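Local coordinates for protein aclacinomycin-N/aclacinomycin-A oxidase (Streptomyces galilaeus, PDB 2IPI) that oxidises the terminal sugar of aclacinomycins in two successive oxygen-dependent steps, using a bicovalently attached FAD, to complete antibiotic biosynthesis, at residues Thr246-Trp257 with Gly301-Gly312; Met289-Ala299 with Val390-Ser398. One frame throughout, in Å; residues are numbered along the deposited sequence.

Contact 1. Residues Thr246-Trp257 with Gly301-Gly312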
loop_
_atom_site.group_PDB
_atom_site.type_symbol
_atom_site.label_atom_id
_atom_site.label_comp_id
_atom_site.label_asym_id
_atom_site.label_seq_id
_atom_site.Cartn_x
_atom_site.Cartn_y
_atom_site.Cartn_z
ATOM N N THR A 246 12.194 -19.999 -4.647
ATOM C CA THR A 246 12.044 -21.412 -5.010
ATOM C C THR A 246 10.670 -21.933 -4.620
ATOM O O THR A 246 9.974 -22.655 -5.329
ATOM C CB THR A 246 13.124 -22.266 -4.317
ATOM O OG1 THR A 246 14.420 -21.861 -4.733
ATOM C CG2 THR A 246 12.929 -23.722 -4.738
ATOM N N SER A 247 10.265 -21.527 -3.419
ATOM C CA SER A 247 8.996 -21.887 -2.813
ATOM C C SER A 247 8.720 -20.995 -1.606
ATOM O O SER A 247 9.589 -20.202 -1.226
ATOM C CB SER A 247 9.011 -23.360 -2.365
ATOM O OG SER A 247 10.136 -23.569 -1.518
ATOM N N THR A 248 7.550 -21.129 -1.016
ATOM C CA THR A 248 7.170 -20.374 0.170
ATOM C C THR A 248 6.925 -21.314 1.350
ATOM O O THR A 248 5.940 -22.062 1.348
ATOM C CB THR A 248 5.885 -19.546 -0.055
ATOM O OG1 THR A 248 6.064 -18.591 -1.110
ATOM C CG2 THR A 248 5.512 -18.752 1.194
ATOM N N LEU A 249 7.789 -21.252 2.350
ATOM C CA LEU A 249 7.585 -21.966 3.614
ATOM C C LEU A 249 6.817 -21.071 4.595
ATOM O O LEU A 249 7.245 -19.952 4.865
ATOM C CB LEU A 249 8.910 -22.400 4.227
ATOM C CG LEU A 249 8.901 -22.823 5.698
ATOM C CD1 LEU A 249 7.839 -23.872 5.988
ATOM C CD2 LEU A 249 10.272 -23.351 6.115
ATOM N N ARG A 250 5.703 -21.569 5.122
ATOM C CA ARG A 250 4.877 -20.781 6.023
ATOM C C ARG A 250 4.674 -21.420 7.393
ATOM O O ARG A 250 4.429 -22.625 7.524
ATOM C CB ARG A 250 3.499 -20.551 5.378
ATOM C CG ARG A 250 2.762 -19.358 5.973
ATOM C CD ARG A 250 1.376 -19.226 5.350
ATOM N NE ARG A 250 1.449 -19.008 3.905
ATOM C CZ ARG A 250 1.605 -17.819 3.332
ATOM N NH1 ARG A 250 1.710 -16.708 4.049
ATOM N NH2 ARG A 250 1.659 -17.737 2.004
ATOM N N HIS A 251 4.770 -20.594 8.437
ATOM C CA HIS A 251 4.333 -20.957 9.775
ATOM C C HIS A 251 3.245 -19.964 10.209
ATOM O O HIS A 251 3.491 -18.757 10.215
ATOM C CB HIS A 251 5.405 -20.913 10.859
ATOM C CG HIS A 251 6.596 -21.792 10.665
ATOM N ND1 HIS A 251 7.544 -21.989 11.637
ATOM C CD2 HIS A 251 6.995 -22.521 9.602
ATOM C CE1 HIS A 251 8.486 -22.802 11.178
ATOM N NE2 HIS A 251 8.167 -23.147 9.938
ATOM N N ILE A 252 2.074 -20.468 10.560
ATOM C CA ILE A 252 1.077 -19.676 11.270
ATOM C C ILE A 252 1.055 -20.112 12.738
ATOM O O ILE A 252 0.773 -21.275 13.033
ATOM C CB ILE A 252 -0.321 -19.785 10.642
ATOM C CG1 ILE A 252 -1.439 -19.256 11.540
ATOM C CG2 ILE A 252 -0.611 -21.208 10.188
ATOM C CD1 ILE A 252 -2.709 -20.075 11.560
ATOM N N VAL A 253 1.391 -19.168 13.593
ATOM C CA VAL A 253 1.482 -19.269 15.036
ATOM C C VAL A 253 0.286 -18.559 15.667
ATOM O O VAL A 253 0.066 -17.370 15.410
ATOM C CB VAL A 253 2.789 -18.621 15.531
ATOM C CG1 VAL A 253 3.050 -18.903 17.004
ATOM C CG2 VAL A 253 3.970 -19.099 14.693
ATOM N N THR A 254 -0.508 -19.244 16.484
ATOM C CA THR A 254 -1.697 -18.630 17.065
ATOM C C THR A 254 -1.752 -18.782 18.581
ATOM O O THR A 254 -1.426 -19.845 19.126
ATOM C CB THR A 254 -2.984 -19.244 16.479
ATOM O OG1 THR A 254 -3.480 -18.423 15.416
ATOM C CG2 THR A 254 -4.061 -19.285 17.554
ATOM N N TRP A 255 -2.165 -17.718 19.262
ATOM C CA TRP A 255 -2.272 -17.687 20.713
ATOM C C TRP A 255 -3.706 -17.363 21.129
ATOM O O TRP A 255 -4.209 -16.290 20.766
ATOM C CB TRP A 255 -1.328 -16.663 21.309
ATOM C CG TRP A 255 0.145 -16.880 21.242
ATOM C CD1 TRP A 255 0.928 -17.529 22.148
ATOM C CD2 TRP A 255 1.036 -16.435 20.207
ATOM N NE1 TRP A 255 2.245 -17.527 21.750
ATOM C CE2 TRP A 255 2.334 -16.856 20.551
ATOM C CE3 TRP A 255 0.861 -15.723 19.016
ATOM C CZ2 TRP A 255 3.446 -16.597 19.765
ATOM C CZ3 TRP A 255 1.976 -15.469 18.238
ATOM C CH2 TRP A 255 3.258 -15.895 18.596
ATOM N N ASP A 256 -4.364 -18.264 21.859
ATOM C CA ASP A 256 -5.784 -18.075 22.171
ATOM C C ASP A 256 -5.982 -16.922 23.153
ATOM O O ASP A 256 -5.128 -16.699 24.004
ATOM C CB ASP A 256 -6.434 -19.351 22.718
ATOM C CG ASP A 256 -6.525 -20.499 21.731
ATOM O OD1 ASP A 256 -5.440 -21.021 21.386
ATOM O OD2 ASP A 256 -7.620 -20.905 21.290
ATOM N N TRP A 257 -7.066 -16.161 23.046
ATOM C CA TRP A 257 -7.262 -14.995 23.901
ATOM C C TRP A 257 -7.496 -15.405 25.349
ATOM O O TRP A 257 -7.143 -14.683 26.278
ATOM C CB TRP A 257 -8.435 -14.107 23.413
ATOM C CG TRP A 257 -7.903 -12.934 22.630
ATOM C CD1 TRP A 257 -7.846 -12.807 21.275
ATOM C CD2 TRP A 257 -7.348 -11.728 23.168
ATOM N NE1 TRP A 257 -7.294 -11.600 20.931
ATOM C CE2 TRP A 257 -6.977 -10.914 22.078
ATOM C CE3 TRP A 257 -7.126 -11.245 24.463
ATOM C CZ2 TRP A 257 -6.394 -9.657 22.235
ATOM C CZ3 TRP A 257 -6.553 -10.000 24.617
ATOM C CH2 TRP A 257 -6.195 -9.207 23.517
ATOM N N GLY A 301 -11.152 -14.598 18.839
ATOM C CA GLY A 301 -10.669 -15.834 19.407
ATOM C C GLY A 301 -9.180 -15.893 19.661
ATOM O O GLY A 301 -8.727 -16.417 20.687
ATOM N N GLN A 302 -8.382 -15.367 18.735
ATOM C CA GLN A 302 -6.938 -15.435 18.866
ATOM C C GLN A 302 -6.226 -14.375 18.035
ATOM O O GLN A 302 -6.785 -13.872 17.072
ATOM C CB GLN A 302 -6.485 -16.827 18.393
ATOM C CG GLN A 302 -6.447 -17.015 16.897
ATOM C CD GLN A 302 -7.543 -17.861 16.283
ATOM O OE1 GLN A 302 -7.307 -18.691 15.404
ATOM N NE2 GLN A 302 -8.755 -17.608 16.759
ATOM N N ILE A 303 -4.998 -14.096 18.428
ATOM C CA ILE A 303 -4.023 -13.290 17.729
ATOM C C ILE A 303 -3.154 -14.224 16.885
ATOM O O ILE A 303 -2.868 -15.362 17.259
ATOM C CB ILE A 303 -3.111 -12.465 18.646
ATOM C CG1 ILE A 303 -2.272 -13.288 19.624
ATOM C CG2 ILE A 303 -3.917 -11.412 19.406
ATOM C CD1 ILE A 303 -1.259 -12.495 20.406
ATOM N N LEU A 304 -2.761 -13.758 15.702
ATOM C CA LEU A 304 -2.083 -14.690 14.796
ATOM C C LEU A 304 -0.854 -14.056 14.174
ATOM O O LEU A 304 -0.895 -12.957 13.624
ATOM C CB LEU A 304 -3.093 -15.153 13.757
ATOM C CG LEU A 304 -2.700 -16.107 12.651
ATOM C CD1 LEU A 304 -3.922 -16.944 12.279
ATOM C CD2 LEU A 304 -2.188 -15.339 11.444
ATOM N N LEU A 305 0.256 -14.762 14.262
ATOM C CA LEU A 305 1.521 -14.357 13.650
ATOM C C LEU A 305 1.717 -15.170 12.365
ATOM O O LEU A 305 1.904 -16.384 12.474
ATOM C CB LEU A 305 2.652 -14.585 14.629
ATOM C CG LEU A 305 3.878 -13.708 14.775
ATOM C CD1 LEU A 305 5.167 -14.537 14.743
ATOM C CD2 LEU A 305 3.929 -12.616 13.710
ATOM N N ASP A 306 1.661 -14.538 11.206
ATOM C CA ASP A 306 1.752 -15.207 9.910
ATOM C C ASP A 306 3.093 -14.930 9.247
ATOM O O ASP A 306 3.367 -13.840 8.752
ATOM C CB ASP A 306 0.582 -14.785 9.028
ATOM C CG ASP A 306 0.485 -15.531 7.711
ATOM O OD1 ASP A 306 -0.505 -15.310 6.986
ATOM O OD2 ASP A 306 1.378 -16.333 7.382
ATOM N N ILE A 307 3.963 -15.930 9.214
ATOM C CA ILE A 307 5.345 -15.744 8.808
ATOM C C ILE A 307 5.684 -16.489 7.522
ATOM O O ILE A 307 5.183 -17.587 7.255
ATOM C CB ILE A 307 6.270 -16.181 9.967
ATOM C CG1 ILE A 307 7.288 -17.251 9.576
ATOM C CG2 ILE A 307 5.486 -16.633 11.197
ATOM C CD1 ILE A 307 8.184 -17.666 10.731
ATOM N N GLN A 308 6.541 -15.911 6.672
ATOM C CA GLN A 308 6.882 -16.678 5.466
ATOM C C GLN A 308 8.322 -16.411 5.038
ATOM O O GLN A 308 8.894 -15.396 5.419
ATOM C CB GLN A 308 5.905 -16.379 4.337
ATOM C CG GLN A 308 6.073 -15.011 3.696
ATOM C CD GLN A 308 4.891 -14.621 2.830
ATOM O OE1 GLN A 308 4.696 -15.133 1.718
ATOM N NE2 GLN A 308 4.096 -13.697 3.359
ATOM N N ILE A 309 8.899 -17.324 4.261
ATOM C CA ILE A 309 10.262 -17.188 3.773
ATOM C C ILE A 309 10.492 -18.093 2.557
ATOM O O ILE A 309 9.753 -19.052 2.342
ATOM C CB ILE A 309 11.311 -17.543 4.851
ATOM C CG1 ILE A 309 12.693 -16.991 4.576
ATOM C CG2 ILE A 309 11.364 -19.060 5.045
ATOM C CD1 ILE A 309 13.599 -16.790 5.765
ATOM N N ASP A 310 11.519 -17.783 1.772
ATOM C CA ASP A 310 11.864 -18.601 0.604
ATOM C C ASP A 310 12.308 -19.970 1.105
ATOM O O ASP A 310 13.338 -20.086 1.775
ATOM C CB ASP A 310 12.928 -17.893 -0.206
ATOM C CG ASP A 310 13.767 -18.681 -1.169
ATOM O OD1 ASP A 310 13.285 -19.641 -1.805
ATOM O OD2 ASP A 310 14.962 -18.308 -1.318
ATOM N N GLY A 311 11.522 -20.981 0.783
ATOM C CA GLY A 311 11.815 -22.348 1.149
ATOM C C GLY A 311 13.084 -22.896 0.532
ATOM O O GLY A 311 13.497 -24.019 0.853
ATOM N N GLY A 312 13.742 -22.155 -0.352
ATOM C CA GLY A 312 14.997 -22.623 -0.920
ATOM C C GLY A 312 16.216 -22.095 -0.218
ATOM O O GLY A 312 17.342 -22.365 -0.685
#

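Contact 2. Residues Met289-Ala299 with Val390-Ser398. With AKY (methyl (2S,4R)-2-ethyl-2,5,7-trihydroxy-6,11-dioxo-4-{[2,3,6-trideoxy-4-O-{2,6-dideoxy-4-O-[(2S,6S)-6-methyl-5-oxotetrahydro-2h -pyran-2-yl]-alpha-D-lyxo-hexopyranosyl}-3-(dimethylamino)-D-ribo-hexopyranosyl]oxy}-1,2,3,4,6,11-hexahydrotetracene-1-c arboxylate), chain E.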
loop_
_atom_site.group_PDB
_atom_site.type_symbol
_atom_site.label_atom_id
_atom_site.label_comp_id
_atom_site.label_asym_id
_atom_site.label_seq_id
_atom_site.Cartn_x
_atom_site.Cartn_y
_atom_site.Cartn_z
ATOM N N MET A 289 12.700 -13.056 5.037
ATOM C CA MET A 289 11.488 -13.413 5.797
ATOM C C MET A 289 10.465 -12.294 5.792
ATOM O O MET A 289 10.822 -11.112 5.830
ATOM C CB MET A 289 11.875 -13.750 7.247
ATOM C CG MET A 289 10.887 -14.609 8.026
ATOM S SD MET A 289 11.113 -14.598 9.825
ATOM C CE MET A 289 10.317 -13.052 10.255
ATOM N N HIS A 290 9.174 -12.611 5.746
ATOM C CA HIS A 290 8.112 -11.636 5.958
ATOM C C HIS A 290 7.127 -12.161 7.005
ATOM O O HIS A 290 6.851 -13.369 7.036
ATOM C CB HIS A 290 7.393 -11.330 4.647
ATOM C CG HIS A 290 6.270 -10.345 4.735
ATOM N ND1 HIS A 290 4.943 -10.731 4.670
ATOM C CD2 HIS A 290 6.241 -9.003 4.877
ATOM C CE1 HIS A 290 4.153 -9.680 4.766
ATOM N NE2 HIS A 290 4.926 -8.613 4.896
ATOM N N SER A 291 6.605 -11.274 7.852
ATOM C CA SER A 291 5.525 -11.655 8.751
ATOM C C SER A 291 4.553 -10.490 8.953
ATOM O O SER A 291 4.951 -9.334 8.918
ATOM C CB SER A 291 6.005 -12.134 10.117
ATOM O OG SER A 291 6.446 -11.079 10.940
ATOM N N VAL A 292 3.312 -10.883 9.183
ATOM C CA VAL A 292 2.214 -10.030 9.594
ATOM C C VAL A 292 1.672 -10.525 10.937
ATOM O O VAL A 292 1.320 -11.697 11.047
ATOM C CB VAL A 292 1.085 -10.015 8.559
ATOM C CG1 VAL A 292 -0.044 -9.098 9.013
ATOM C CG2 VAL A 292 1.631 -9.585 7.207
ATOM N N PHE A 293 1.648 -9.649 11.932
ATOM C CA PHE A 293 1.114 -10.091 13.240
ATOM C C PHE A 293 -0.287 -9.510 13.346
ATOM O O PHE A 293 -0.435 -8.306 13.498
ATOM C CB PHE A 293 2.018 -9.697 14.393
ATOM C CG PHE A 293 1.916 -10.589 15.636
ATOM C CD1 PHE A 293 2.883 -10.516 16.618
ATOM C CD2 PHE A 293 0.870 -11.480 15.783
ATOM C CE1 PHE A 293 2.815 -11.334 17.744
ATOM C CE2 PHE A 293 0.773 -12.292 16.897
ATOM C CZ PHE A 293 1.748 -12.200 17.873
ATOM N N TYR A 294 -1.301 -10.367 13.229
ATOM C CA TYR A 294 -2.667 -9.873 13.285
ATOM C C TYR A 294 -3.134 -9.865 14.750
ATOM O O TYR A 294 -3.466 -10.923 15.269
ATOM C CB TYR A 294 -3.646 -10.691 12.449
ATOM C CG TYR A 294 -3.329 -10.773 10.978
ATOM C CD1 TYR A 294 -2.833 -11.954 10.430
ATOM C CD2 TYR A 294 -3.519 -9.677 10.144
ATOM C CE1 TYR A 294 -2.540 -12.039 9.080
ATOM C CE2 TYR A 294 -3.226 -9.752 8.792
ATOM C CZ TYR A 294 -2.738 -10.938 8.276
ATOM O OH TYR A 294 -2.452 -11.010 6.938
ATOM N N LEU A 295 -3.118 -8.658 15.302
ATOM C CA LEU A 295 -3.577 -8.472 16.674
ATOM C C LEU A 295 -5.084 -8.217 16.702
ATOM O O LEU A 295 -5.517 -7.073 16.818
ATOM C CB LEU A 295 -2.793 -7.345 17.353
ATOM C CG LEU A 295 -1.270 -7.519 17.233
ATOM C CD1 LEU A 295 -0.526 -6.354 17.850
ATOM C CD2 LEU A 295 -0.865 -8.839 17.883
ATOM N N ASN A 296 -5.831 -9.300 16.581
ATOM C CA ASN A 296 -7.275 -9.322 16.608
ATOM C C ASN A 296 -7.855 -8.989 17.983
ATOM O O ASN A 296 -7.185 -9.179 18.997
ATOM C CB ASN A 296 -7.787 -10.714 16.208
ATOM C CG ASN A 296 -7.389 -11.127 14.809
ATOM O OD1 ASN A 296 -7.717 -10.474 13.821
ATOM N ND2 ASN A 296 -6.686 -12.244 14.707
ATOM N N SER A 297 -9.101 -8.525 17.993
ATOM C CA SER A 297 -9.827 -8.270 19.231
ATOM C C SER A 297 -10.271 -9.565 19.917
ATOM O O SER A 297 -10.149 -10.624 19.303
ATOM C CB SER A 297 -11.051 -7.394 18.951
ATOM O OG SER A 297 -10.651 -6.031 18.810
ATOM N N ARG A 298 -10.764 -9.456 21.142
ATOM C CA ARG A 298 -11.369 -10.494 21.947
ATOM C C ARG A 298 -12.844 -10.695 21.573
ATOM O O ARG A 298 -13.779 -10.531 22.352
ATOM C CB ARG A 298 -11.374 -10.253 23.460
ATOM C CG ARG A 298 -11.454 -11.512 24.318
ATOM C CD ARG A 298 -11.017 -11.156 25.735
ATOM N NE ARG A 298 -10.716 -12.303 26.575
ATOM C CZ ARG A 298 -9.724 -12.376 27.443
ATOM N NH1 ARG A 298 -8.890 -11.355 27.615
ATOM N NH2 ARG A 298 -9.566 -13.491 28.151
ATOM N N ALA A 299 -13.007 -11.116 20.336
ATOM C CA ALA A 299 -14.210 -11.724 19.793
ATOM C C ALA A 299 -13.730 -12.704 18.717
ATOM O O ALA A 299 -14.395 -13.677 18.362
ATOM C CB ALA A 299 -15.198 -10.727 19.244
ATOM N N VAL A 390 -17.273 -3.798 18.227
ATOM C CA VAL A 390 -16.775 -3.770 16.859
ATOM C C VAL A 390 -15.553 -4.657 16.613
ATOM O O VAL A 390 -14.767 -4.949 17.514
ATOM C CB VAL A 390 -16.368 -2.344 16.423
ATOM C CG1 VAL A 390 -16.960 -1.255 17.301
ATOM C CG2 VAL A 390 -14.846 -2.231 16.413
ATOM N N TRP A 391 -15.413 -5.058 15.356
ATOM C CA TRP A 391 -14.361 -5.901 14.818
ATOM C C TRP A 391 -13.080 -5.129 14.523
ATOM O O TRP A 391 -12.843 -4.766 13.366
ATOM C CB TRP A 391 -14.841 -6.565 13.521
ATOM C CG TRP A 391 -14.682 -8.050 13.516
ATOM C CD1 TRP A 391 -13.812 -8.791 12.775
ATOM C CD2 TRP A 391 -15.439 -8.980 14.306
ATOM N NE1 TRP A 391 -13.980 -10.130 13.058
ATOM C CE2 TRP A 391 -14.972 -10.270 13.995
ATOM C CE3 TRP A 391 -16.460 -8.841 15.245
ATOM C CZ2 TRP A 391 -15.490 -11.420 14.588
ATOM C CZ3 TRP A 391 -16.971 -9.987 15.833
ATOM C CH2 TRP A 391 -16.486 -11.257 15.501
ATOM N N GLY A 392 -12.264 -4.869 15.540
ATOM C CA GLY A 392 -11.032 -4.132 15.453
ATOM C C GLY A 392 -9.787 -4.985 15.449
ATOM O O GLY A 392 -9.695 -6.118 15.943
ATOM N N GLU A 393 -8.711 -4.451 14.850
ATOM C CA GLU A 393 -7.450 -5.185 14.923
ATOM C C GLU A 393 -6.267 -4.288 14.554
ATOM O O GLU A 393 -6.419 -3.290 13.857
ATOM C CB GLU A 393 -7.464 -6.429 14.043
ATOM C CG GLU A 393 -7.762 -6.235 12.560
ATOM C CD GLU A 393 -6.521 -6.583 11.744
ATOM O OE1 GLU A 393 -6.600 -7.298 10.722
ATOM O OE2 GLU A 393 -5.458 -6.100 12.192
ATOM N N VAL A 394 -5.123 -4.728 15.062
ATOM C CA VAL A 394 -3.833 -4.131 14.794
ATOM C C VAL A 394 -2.901 -5.111 14.106
ATOM O O VAL A 394 -2.573 -6.163 14.642
ATOM C CB VAL A 394 -3.154 -3.674 16.107
ATOM C CG1 VAL A 394 -1.746 -3.174 15.807
ATOM C CG2 VAL A 394 -4.058 -2.666 16.810
ATOM N N SER A 395 -2.448 -4.741 12.916
ATOM C CA SER A 395 -1.487 -5.586 12.209
ATOM C C SER A 395 -0.093 -4.982 12.288
ATOM O O SER A 395 0.114 -3.789 12.037
ATOM C CB SER A 395 -1.920 -5.746 10.757
ATOM O OG SER A 395 -3.171 -6.386 10.654
ATOM N N LEU A 396 0.893 -5.787 12.629
ATOM C CA LEU A 396 2.276 -5.349 12.639
ATOM C C LEU A 396 3.026 -6.102 11.537
ATOM O O LEU A 396 2.970 -7.332 11.517
ATOM C CB LEU A 396 2.975 -5.571 13.980
ATOM C CG LEU A 396 2.164 -5.232 15.232
ATOM C CD1 LEU A 396 2.845 -5.803 16.477
ATOM C CD2 LEU A 396 1.990 -3.729 15.352
ATOM N N TYR A 397 3.687 -5.361 10.655
ATOM C CA TYR A 397 4.453 -5.930 9.554
ATOM C C TYR A 397 5.956 -5.822 9.758
ATOM O O TYR A 397 6.479 -4.744 10.041
ATOM C CB TYR A 397 4.096 -5.234 8.221
ATOM C CG TYR A 397 2.620 -5.334 7.942
ATOM C CD1 TYR A 397 1.697 -4.495 8.580
ATOM C CD2 TYR A 397 2.146 -6.276 7.049
ATOM C CE1 TYR A 397 0.344 -4.605 8.316
ATOM C CE2 TYR A 397 0.795 -6.389 6.783
ATOM C CZ TYR A 397 -0.103 -5.554 7.419
ATOM O OH TYR A 397 -1.446 -5.677 7.137
ATOM N N SER A 398 6.641 -6.952 9.605
ATOM C CA SER A 398 8.097 -6.889 9.526
ATOM C C SER A 398 8.419 -6.006 8.307
ATOM O O SER A 398 7.708 -6.129 7.299
ATOM C CB SER A 398 8.735 -8.265 9.436
ATOM O OG SER A 398 8.366 -8.940 8.244
HETATM O O15 AKY E . -0.432 -3.360 3.922
HETATM C C42 AKY E . -1.504 -3.992 3.868
HETATM C C40 AKY E . -1.415 -5.535 3.953
HETATM C C38 AKY E . -2.712 -6.235 4.002
HETATM C C39 AKY E . -2.933 -3.335 4.046
HETATM C C41 AKY E . -3.431 -2.336 4.791
HETATM O O14 AKY E . -4.009 -4.138 3.619
HETATM C C37 AKY E . -3.959 -5.442 4.184
HETATM O O13 AKY E . -5.056 -6.240 3.820
HETATM C C35 AKY E . -6.191 -6.116 4.626
HETATM C C34 AKY E . -6.404 -7.326 5.541
HETATM C C36 AKY E . -5.176 -7.948 5.926
HETATM O O11 AKY E . -7.368 -8.377 4.992
HETATM C C33 AKY E . -7.424 -5.753 3.817
HETATM O O12 AKY E . -7.326 -4.529 2.922
HETATM C C32 AKY E . -8.082 -6.852 3.259
HETATM C C31 AKY E . -8.534 -7.746 4.248
HETATM O O7 AKY E . -12.768 -10.291 8.464
HETATM C C7 AKY E . -13.967 -10.827 7.904
HETATM C C8 AKY E . -13.672 -12.116 7.242
HETATM C C9 AKY E . -13.617 -13.228 8.259
HETATM O O9 AKY E . -12.772 -12.792 9.268
HETATM C C13 AKY E . -13.178 -14.474 7.579
HETATM C C14 AKY E . -11.779 -14.149 7.052
HETATM C C20 AKY E . -14.916 -10.993 9.047
HETATM C C19 AKY E . -15.362 -12.227 9.528
HETATM C C10 AKY E . -14.999 -13.459 8.736
HETATM C C11 AKY E . -16.294 -12.291 10.564
HETATM C C18 AKY E . -16.808 -11.123 11.127
HETATM C C17 AKY E . -16.377 -9.877 10.652
HETATM C C6 AKY E . -15.434 -9.838 9.632
HETATM O O6 AKY E . -15.002 -8.654 9.148
HETATM C C12 AKY E . -17.793 -11.209 12.136
HETATM O O3 AKY E . -18.183 -12.310 12.583
HETATM C C15 AKY E . -18.358 -10.015 12.649
HETATM C C1 AKY E . -19.379 -10.100 13.595
HETATM C C2 AKY E . -20.008 -8.960 14.097
HETATM C C3 AKY E . -19.578 -7.717 13.635
HETATM C C16 AKY E . -17.930 -8.758 12.170
HETATM C C5 AKY E . -16.937 -8.685 11.170
HETATM O O5 AKY E . -16.531 -7.628 10.648
HETATM C C4 AKY E . -18.559 -7.616 12.691
HETATM O O4 AKY E . -18.203 -6.373 12.277
HETATM O O18 AKY E . -9.473 -7.215 5.196
HETATM C C45 AKY E . -12.320 -9.134 7.744
HETATM C C43 AKY E . -15.982 -13.541 7.572
HETATM O O16 AKY E . -16.432 -12.523 7.033
HETATM O O17 AKY E . -16.414 -14.750 7.111
HETATM C C44 AKY E . -17.839 -14.788 7.261
HETATM O O19 AKY E . -12.212 -9.345 6.358
HETATM C C47 AKY E . -10.282 -7.672 7.435
HETATM N N11 AKY E . -10.375 -6.220 7.672
HETATM C C52 AKY E . -9.340 -5.557 8.388
HETATM C C51 AKY E . -11.017 -5.420 6.684
HETATM C C46 AKY E . -10.981 -8.691 8.325
HETATM C C48 AKY E . -10.086 -8.223 6.022
HETATM C C49 AKY E . -11.428 -8.595 5.413
HETATM C C50 AKY E . -12.100 -7.674 4.389
#

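Contact 1. Residues Thr246-Trp257 with Gly301-Gly312
Arg250 sends CG away from the main-chain N (chi1 -159°) and bends its chain at chi3, so that the guanidinium swings back over the neighbouring strand, where Asp306, its CG likewise trans to the main-chain N, leans to meet it. The two belong to an antiparallel pair of strands, 248-256 and 302-310, inside the seven-stranded sheet of the substrate-binding half of this flavoenzyme. Arg250 NH1 reaches Asp306 OD2 at 3.4 Å, a long, weak salt bridge: the carboxylate oxygen lies in the guanidinium plane at its edge, while the two planes are turned 67° apart. Gln308 runs alongside the arginine, pointing the same way, with its CB over one guanidinium face.

Farther along this face Ile252 and Leu304 are pressed together, CD1 to CD1 at 3.4 Å, tighter than normal carbon contact. Thr254 CG2 packs on Gln302 CG, and the buried Thr254 OG1 finds no polar partner in the model.

The opposite face is largely apolar. Trp255 brings CZ3 to Leu305 CB, which sits at the ring edge, and Val253 CG1 covers one indole face from within the same strand. His251, the polar member here, directs NE2 to Glu317 of helix 316-327, the helix that also packs on Ile307 and Ile309.

Backbone bonds run from Trp257 N to Gly301 O at one end to Gly311 N to Ser247 O at the other. Beyond them Asp310 OD1 accepts Gly312 N at 2.9 Å, an Asx turn, and from the other face of the carboxylate also takes Thr246 N across the contact at 3.1 Å.

Contact 2. Residues Met289-Ala299 with Val390-Ser398
Tyr397 and Val292 stand side by side on the ligand-facing side of the sheet, pointing the same way, with Val292 CG2 3.3 Å from Tyr397 CE2. The valine's other methyl, CG1, lies over one face of the Tyr294 ring, offset toward its rim, so one side chain packs against both tyrosines. Tyr397 is a proton acceptor of the active site; with CG anti to the carbonyl carbon (chi1 -57°) its ring is laid beside Val292, and its OH comes within 3.2 Å of AKY C40 on the terminal sugar.

Next along this face, Glu393 runs beside Tyr294 with carboxylate and ring planes almost perpendicular, at 89°. The Glu393 carboxylate is held by Ser395, whose OG donates to the syn lone pair of Glu393 OE2 at 2.8 Å; the same OG lies 3.3 Å from Tyr294 CD2. At the far end the indole of Trp391 lies flat over the anthracycline rings, with AKY C15 3.3 Å above its plane, while Ala299 CB touches CZ3 obliquely. The aglycone thus rests on the tryptophan and the sugar chain passes the tyrosines toward the flavin.

On the other face, Leu295 CD1 meets Leu396 CD1, and Phe293 turns one ring face to Leu295 CD2. The strands are antiparallel, and at either end of the pairing a serine hydroxyl adds to the backbone bonding: Ser398 OG accepts Ser291 N at 2.9 Å, and Ser297 OG donates to Gly392 O at 3.0 Å from above the carbonyl plane.

Strand 290-296 is flanked by 302-310 on its other edge, and 391-398 by 420-428. Across the apolar face, helix 262-278 packs on Phe293 and Leu295, and helix 374-385 on Leu295 and Val394.

Contacts 1 and 2 are neighbouring strand pairs of one antiparallel sheet, their centres 12 Å apart, joined where strand 302-310 lies beside 290-296. Gln308 N to His290 O at 2.6 Å and Leu304 O to Tyr294 N at 2.7 Å are probable hydrogen bonds across that seam. Contact 2 lines the substrate pocket itself, with the Tyr397 side chain about 6 Å from the FAD and about 5 Å from that of Tyr469, which with Thr427 hydrogen-bonds the ligand. Contact 1 lies farther along the same sheet, away from the ligand: the Asp306 side chain is about 9 Å from AKY, and that of Gln308 about 9 Å from that of Tyr397.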